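Local coordinates for putative S-adenosylmethionine-dependent methyltransferase (Bacteroides thetaiotaomicron, PDB 1WYZ), which probably transfers methyl groups from S-adenosylmethionine, as a putative methyltransferase of the RsmI-like family, at residues 6-11 and 27-32. Numbering follows the deposited sequence.
Sequences YLLPVT and EIIRGI
Ile-28 is the centre of this wholly apolar contact between strand 5-8 and the end of helix 24-29. Its CG1 is wedged between the two backbone arms of its own residue (chi1 74°), and from there the branch sends CD1 toward the strand. This methyl touches both Tyr-6 and Leu-8, neighbours on the same side of the strand. It meets Leu-8 CD2 tip to tip, with Ile-28 CD1 at 3.5 Å. The same methyl lies over one face of the Tyr-6 ring in a CH-pi contact, 4.2 Å from Ile-28 CD1 to the ring centroid and offset toward the rim. Leu-8 uses its other methyl on Ile-29, crossing it obliquely with CD1 3.7 Å from Ile-29 CG1.

Packing is looser at Ile-32, whose CD1 approaches Tyr-6 CD2 obliquely at 4.0 Å. Ile-28 O accepts from both Gly-31 N and Ile-32 N, so the chain is still wound there. Glu-27 and Arg-30 lie on the solvent side, where Arg-30 makes a salt bridge with Asp-51.

This is helix-on-sheet packing in the N-terminal alpha/beta domain. Strand 5-8 runs between 86-89 and 115-117 of the parallel sheet. Helix 40-50 continues the packing beside Ile-29 through Leu-47 and Val-50.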
ATOM      1  N   TYR A   6      -3.306  -8.746 -15.191  1.00 34.52           N
ATOM      2  CA  TYR A   6      -3.833  -7.701 -14.333  1.00 33.65           C
ATOM      3  C   TYR A   6      -4.087  -8.240 -12.924  1.00 34.53           C
ATOM      4  O   TYR A   6      -4.852  -9.191 -12.743  1.00 36.67           O
ATOM      5  CB  TYR A   6      -5.140  -7.179 -14.920  1.00 33.19           C
ATOM      6  CG  TYR A   6      -4.975  -6.243 -16.104  1.00 33.97           C
ATOM      7  CD1 TYR A   6      -4.789  -4.874 -15.913  1.00 34.04           C
ATOM      8  CD2 TYR A   6      -5.063  -6.713 -17.411  1.00 31.78           C
ATOM      9  CE1 TYR A   6      -4.704  -3.995 -16.990  1.00 31.83           C
ATOM     10  CE2 TYR A   6      -4.981  -5.842 -18.498  1.00 31.15           C
ATOM     11  CZ  TYR A   6      -4.804  -4.479 -18.279  1.00 32.85           C
ATOM     12  OH  TYR A   6      -4.747  -3.600 -19.344  1.00 34.03           O
ATOM     13  N   LEU A   7      -3.431  -7.646 -11.931  1.00 30.79           N
ATOM     14  CA  LEU A   7      -3.603  -8.045 -10.536  1.00 29.83           C
ATOM     15  C   LEU A   7      -4.813  -7.300  -9.993  1.00 31.05           C
ATOM     16  O   LEU A   7      -4.711  -6.131  -9.641  1.00 31.03           O
ATOM     17  CB  LEU A   7      -2.350  -7.678  -9.747  1.00 22.91           C
ATOM     18  CG  LEU A   7      -1.227  -8.727  -9.702  1.00 21.68           C
ATOM     19  CD1 LEU A   7      -1.312  -9.673 -10.875  1.00 14.66           C
ATOM     20  CD2 LEU A   7       0.116  -8.015  -9.647  1.00 19.23           C
ATOM     21  N   LEU A   8      -5.952  -7.987  -9.918  1.00 33.83           N
ATOM     22  CA  LEU A   8      -7.214  -7.382  -9.464  1.00 36.66           C
ATOM     23  C   LEU A   8      -7.572  -7.329  -7.967  1.00 34.96           C
ATOM     24  O   LEU A   8      -7.764  -8.358  -7.334  1.00 37.39           O
ATOM     25  CB  LEU A   8      -8.376  -8.062 -10.192  1.00 45.13           C
ATOM     26  CG  LEU A   8      -8.214  -8.207 -11.704  1.00 45.14           C
ATOM     27  CD1 LEU A   8      -9.432  -8.914 -12.270  1.00 45.50           C
ATOM     28  CD2 LEU A   8      -8.037  -6.825 -12.328  1.00 46.26           C
ATOM     29  N   PRO A   9      -7.663  -6.124  -7.386  1.00 25.54           N
ATOM     30  CA  PRO A   9      -8.018  -6.084  -5.960  1.00 25.76           C
ATOM     31  C   PRO A   9      -9.529  -6.129  -5.658  1.00 25.13           C
ATOM     32  O   PRO A   9     -10.350  -5.715  -6.472  1.00 25.12           O
ATOM     33  CB  PRO A   9      -7.342  -4.798  -5.469  1.00 30.72           C
ATOM     34  CG  PRO A   9      -7.228  -3.940  -6.701  1.00 28.11           C
ATOM     35  CD  PRO A   9      -6.902  -4.922  -7.786  1.00 29.27           C
ATOM     36  N   VAL A  10      -9.888  -6.650  -4.489  1.00 37.92           N
ATOM     37  CA  VAL A  10     -11.301  -6.735  -4.070  1.00 40.50           C
ATOM     38  C   VAL A  10     -11.516  -5.879  -2.817  1.00 41.58           C
ATOM     39  O   VAL A  10     -10.587  -5.213  -2.358  1.00 40.48           O
ATOM     40  CB  VAL A  10     -11.726  -8.200  -3.734  1.00 30.29           C
ATOM     41  CG1 VAL A  10     -11.581  -9.094  -4.960  1.00 28.29           C
ATOM     42  CG2 VAL A  10     -10.886  -8.731  -2.578  1.00 28.26           C
ATOM     43  N   THR A  11     -12.724  -5.907  -2.259  1.00 37.86           N
ATOM     44  CA  THR A  11     -13.023  -5.113  -1.063  1.00 39.72           C
ATOM     45  C   THR A  11     -12.397  -5.681   0.214  1.00 41.49           C
ATOM     46  O   THR A  11     -12.218  -6.892   0.345  1.00 42.99           O
ATOM     47  CB  THR A  11     -14.548  -5.003  -0.809  1.00 49.82           C
ATOM     48  OG1 THR A  11     -15.094  -6.309  -0.586  1.00 50.85           O
ATOM     49  CG2 THR A  11     -15.251  -4.351  -1.992  1.00 48.23           C
ATOM     50  N   GLU A  27     -13.725  -1.856 -16.298  1.00 34.14           N
ATOM     51  CA  GLU A  27     -13.548  -1.862 -17.744  1.00 34.72           C
ATOM     52  C   GLU A  27     -12.656  -3.010 -18.189  1.00 33.88           C
ATOM     53  O   GLU A  27     -12.987  -3.737 -19.126  1.00 33.13           O
ATOM     54  CB  GLU A  27     -12.938  -0.542 -18.224  1.00 48.35           C
ATOM     55  CG  GLU A  27     -13.872   0.656 -18.165  1.00 52.21           C
ATOM     56  CD  GLU A  27     -13.169   1.936 -18.576  1.00 55.09           C
ATOM     57  OE1 GLU A  27     -12.526   1.935 -19.651  1.00 53.54           O
ATOM     58  OE2 GLU A  27     -13.256   2.936 -17.825  1.00 56.15           O
ATOM     59  N   ILE A  28     -11.517  -3.178 -17.525  1.00 25.20           N
ATOM     60  CA  ILE A  28     -10.621  -4.245 -17.927  1.00 25.98           C
ATOM     61  C   ILE A  28     -11.148  -5.610 -17.474  1.00 25.60           C
ATOM     62  O   ILE A  28     -10.954  -6.618 -18.149  1.00 22.35           O
ATOM     63  CB  ILE A  28      -9.152  -3.995 -17.424  1.00 33.84           C
ATOM     64  CG1 ILE A  28      -9.039  -4.252 -15.934  1.00 33.30           C
ATOM     65  CG2 ILE A  28      -8.726  -2.561 -17.717  1.00 33.77           C
ATOM     66  CD1 ILE A  28      -8.758  -5.697 -15.559  1.00 47.06           C
ATOM     67  N   ILE A  29     -11.839  -5.657 -16.348  1.00 32.33           N
ATOM     68  CA  ILE A  29     -12.368  -6.942 -15.922  1.00 36.09           C
ATOM     69  C   ILE A  29     -13.294  -7.501 -17.005  1.00 36.96           C
ATOM     70  O   ILE A  29     -13.250  -8.692 -17.311  1.00 34.93           O
ATOM     71  CB  ILE A  29     -13.133  -6.834 -14.602  1.00 36.67           C
ATOM     72  CG1 ILE A  29     -12.123  -6.716 -13.449  1.00 36.67           C
ATOM     73  CG2 ILE A  29     -14.062  -8.039 -14.448  1.00 35.78           C
ATOM     74  CD1 ILE A  29     -12.726  -6.313 -12.108  1.00 46.34           C
ATOM     75  N   ARG A  30     -14.122  -6.627 -17.578  1.00 68.18           N
ATOM     76  CA  ARG A  30     -15.049  -7.005 -18.640  1.00 70.48           C
ATOM     77  C   ARG A  30     -14.310  -7.683 -19.792  1.00 73.86           C
ATOM     78  O   ARG A  30     -14.898  -8.454 -20.558  1.00 74.67           O
ATOM     79  CB  ARG A  30     -15.778  -5.768 -19.174  1.00 43.69           C
ATOM     80  CG  ARG A  30     -16.846  -5.236 -18.243  1.00 44.59           C
ATOM     81  CD  ARG A  30     -17.410  -3.919 -18.721  1.00 42.88           C
ATOM     82  NE  ARG A  30     -18.383  -3.397 -17.767  1.00 43.97           N
ATOM     83  CZ  ARG A  30     -18.610  -2.102 -17.556  1.00 44.50           C
ATOM     84  NH1 ARG A  30     -17.930  -1.184 -18.236  1.00 43.13           N
ATOM     85  NH2 ARG A  30     -19.509  -1.728 -16.653  1.00 42.49           N
ATOM     86  N   GLY A  31     -13.019  -7.386 -19.917  1.00 61.65           N
ATOM     87  CA  GLY A  31     -12.232  -7.974 -20.981  1.00 62.20           C
ATOM     88  C   GLY A  31     -11.714  -9.363 -20.666  1.00 63.64           C
ATOM     89  O   GLY A  31     -11.843 -10.284 -21.471  1.00 64.90           O
ATOM     90  N   ILE A  32     -11.130  -9.515 -19.483  1.00 48.59           N
ATOM     91  CA  ILE A  32     -10.554 -10.785 -19.048  1.00 48.66           C
ATOM     92  C   ILE A  32     -11.516 -11.965 -19.090  1.00 48.81           C
ATOM     93  O   ILE A  32     -12.649 -11.869 -18.630  1.00 46.99           O
ATOM     94  CB  ILE A  32     -10.000 -10.644 -17.634  1.00 62.80           C
ATOM     95  CG1 ILE A  32      -9.004  -9.481 -17.600  1.00 62.78           C
ATOM     96  CG2 ILE A  32      -9.356 -11.943 -17.198  1.00 63.04           C
ATOM     97  CD1 ILE A  32      -7.663  -9.665 -18.285  1.00 68.59           C
TER